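Local coordinates for probable transcriptional regulator (Pseudomonas aeruginosa, PDB 2FBI), which probably binds DNA as a dimeric transcriptional regulator of the MarR family, through a winged helix-turn-helix domain in each subunit, at residues E19-F24 with Q116-R121. Residues are numbered along the deposited sequence; the frame is centred on the assembly and turned at random.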
loop_
_atom_site.group_PDB
_atom_site.type_symbol
_atom_site.label_atom_id
_atom_site.label_comp_id
_atom_site.label_asym_id
_atom_site.label_seq_id
_atom_site.Cartn_x
_atom_site.Cartn_y
_atom_site.Cartn_z
ATOM N N GLU A 19 -0.405 4.869 -5.738
ATOM C CA GLU A 19 -1.666 4.987 -6.544
ATOM C C GLU A 19 -1.365 5.765 -7.796
ATOM O O GLU A 19 -1.649 5.315 -8.875
ATOM C CB GLU A 19 -2.792 5.669 -5.758
ATOM C CG GLU A 19 -3.389 4.823 -4.680
ATOM C CD GLU A 19 -4.048 3.549 -5.239
ATOM O OE1 GLU A 19 -4.837 3.643 -6.225
ATOM O OE2 GLU A 19 -3.751 2.449 -4.713
ATOM N N ALA A 20 -0.707 6.904 -7.648
ATOM C CA ALA A 20 -0.137 7.607 -8.819
ATOM C C ALA A 20 0.585 6.690 -9.844
ATOM O O ALA A 20 0.165 6.603 -10.990
ATOM C CB ALA A 20 0.727 8.739 -8.371
ATOM N N ALA A 21 1.606 5.938 -9.427
ATOM C CA ALA A 21 2.282 5.022 -10.341
ATOM C C ALA A 21 1.409 3.931 -10.890
ATOM O O ALA A 21 1.573 3.554 -12.073
ATOM C CB ALA A 21 3.545 4.384 -9.650
ATOM N N MET A 22 0.496 3.400 -10.055
ATOM C CA MET A 22 -0.414 2.329 -10.475
ATOM C C MET A 22 -1.380 2.711 -11.597
ATOM O O MET A 22 -1.834 1.836 -12.335
ATOM C CB MET A 22 -1.208 1.663 -9.322
ATOM C CG MET A 22 -0.382 0.710 -8.428
ATOM S SD MET A 22 0.324 -0.755 -9.221
ATOM C CE MET A 22 -1.115 -1.573 -9.855
ATOM N N SER A 23 -1.713 3.980 -11.739
ATOM C CA SER A 23 -2.544 4.310 -12.901
ATOM C C SER A 23 -1.820 4.024 -14.238
ATOM O O SER A 23 -2.450 3.780 -15.250
ATOM C CB SER A 23 -3.092 5.738 -12.833
ATOM O OG SER A 23 -2.135 6.645 -12.348
ATOM N N PHE A 24 -0.484 3.989 -14.212
ATOM C CA PHE A 24 0.288 3.578 -15.404
ATOM C C PHE A 24 0.264 2.090 -15.707
ATOM O O PHE A 24 0.497 1.710 -16.842
ATOM C CB PHE A 24 1.691 4.113 -15.315
ATOM C CG PHE A 24 1.750 5.599 -15.420
ATOM C CD1 PHE A 24 1.972 6.219 -16.668
ATOM C CD2 PHE A 24 1.576 6.395 -14.307
ATOM C CE1 PHE A 24 2.030 7.602 -16.771
ATOM C CE2 PHE A 24 1.631 7.773 -14.407
ATOM C CZ PHE A 24 1.856 8.373 -15.654
ATOM N N GLN A 116 8.799 3.394 -18.939
ATOM C CA GLN A 116 9.298 4.485 -19.802
ATOM C C GLN A 116 8.438 5.760 -19.703
ATOM O O GLN A 116 8.971 6.859 -19.604
ATOM C CB GLN A 116 9.462 4.009 -21.258
ATOM C CG GLN A 116 10.649 3.032 -21.393
ATOM C CD GLN A 116 10.641 2.136 -22.670
ATOM O OE1 GLN A 116 9.591 1.910 -23.326
ATOM N NE2 GLN A 116 11.829 1.603 -23.004
ATOM N N ARG A 117 7.116 5.602 -19.666
ATOM C CA ARG A 117 6.209 6.743 -19.444
ATOM C C ARG A 117 6.435 7.391 -18.090
ATOM O O ARG A 117 6.406 8.627 -17.974
ATOM C CB ARG A 117 4.763 6.306 -19.600
ATOM C CG ARG A 117 4.399 5.856 -21.013
ATOM C CD ARG A 117 2.894 5.494 -21.147
ATOM N NE ARG A 117 2.564 5.224 -22.568
ATOM C CZ ARG A 117 2.390 4.018 -23.148
ATOM N NH1 ARG A 117 2.493 2.873 -22.456
ATOM N NH2 ARG A 117 2.102 3.945 -24.450
ATOM N N ILE A 118 6.675 6.566 -17.050
ATOM C CA ILE A 118 6.933 7.097 -15.703
ATOM C C ILE A 118 8.267 7.845 -15.660
ATOM O O ILE A 118 8.384 8.935 -15.085
ATOM C CB ILE A 118 6.866 5.975 -14.600
ATOM C CG1 ILE A 118 5.401 5.493 -14.431
ATOM C CG2 ILE A 118 7.512 6.465 -13.285
ATOM C CD1 ILE A 118 5.143 4.348 -13.414
ATOM N N GLN A 119 9.269 7.263 -16.304
ATOM C CA GLN A 119 10.624 7.814 -16.303
ATOM C C GLN A 119 10.619 9.195 -16.993
ATOM O O GLN A 119 11.149 10.161 -16.448
ATOM C CB GLN A 119 11.519 6.843 -17.040
ATOM C CG GLN A 119 12.953 6.804 -16.579
ATOM C CD GLN A 119 13.759 5.918 -17.500
ATOM O OE1 GLN A 119 13.502 4.697 -17.590
ATOM N NE2 GLN A 119 14.694 6.528 -18.251
ATOM N N GLU A 120 9.964 9.289 -18.149
ATOM C CA GLU A 120 9.832 10.567 -18.883
ATOM C C GLU A 120 9.107 11.642 -18.088
ATOM O O GLU A 120 9.567 12.759 -17.994
ATOM C CB GLU A 120 9.125 10.336 -20.223
ATOM C CG GLU A 120 9.913 9.436 -21.146
ATOM C CD GLU A 120 9.104 8.902 -22.314
ATOM O OE1 GLU A 120 7.902 9.264 -22.432
ATOM O OE2 GLU A 120 9.675 8.113 -23.129
ATOM N N ARG A 121 7.993 11.272 -17.476
ATOM C CA ARG A 121 7.144 12.201 -16.783
ATOM C C ARG A 121 7.658 12.511 -15.396
ATOM O O ARG A 121 7.385 13.585 -14.876
ATOM C CB ARG A 121 5.747 11.612 -16.745
ATOM C CG ARG A 121 4.648 12.476 -16.208
ATOM C CD ARG A 121 3.322 11.764 -16.504
ATOM N NE ARG A 121 2.211 12.385 -15.779
ATOM C CZ ARG A 121 1.544 13.456 -16.198
ATOM N NH1 ARG A 121 1.886 14.029 -17.338
ATOM N NH2 ARG A 121 0.558 13.947 -15.462
#
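Phe-24 and Ile-118 form the apolar centre of this contact, an example of one aromatic ring meeting several side chains of a neighbouring helix. CG1 of Ile-118 sits over one face of the ring in a CH-pi contact, 4.0 Å from the ring centroid and displaced toward the rim, on the side of CG. The ethyl branch of Ile-118 makes this reach because CG1 lies anti to the carbonyl carbon (chi1 -70°) and the chain then runs on extended to CD1. That terminal methyl slips past the base of the ring, 3.9 Å from Phe-24 CB, and also meets the methyl of Ala-21, with 4.1 Å between Ile-118 CD1 and Ala-21 CB.

In the MarR fold, helices from both ends of the chain build the dimerisation region, and here segment 19-24, at the C-terminal end of helix 10-22, packs on the last turns of the long helix 98-122. The second subunit adjoins the contact: its Ile-140 packs on Phe-24, and the carbonyl oxygen of that residue accepts a hydrogen bond from Arg-121 NE.

The extended side chain of Arg-121 runs at about a right angle to that of Phe-24 and brings CD to the ring edge, near its plane, 3.8 Å from Phe-24 CZ. Its guanidinium plane is turned 45° from the ring, an oblique approach rather than a stack. One helical turn earlier, Arg-117 lends only the start of its side chain, CB lying 4.0 Å from Phe-24 CD1, while the rest of the chain leads away from Ala-21 and Phe-24.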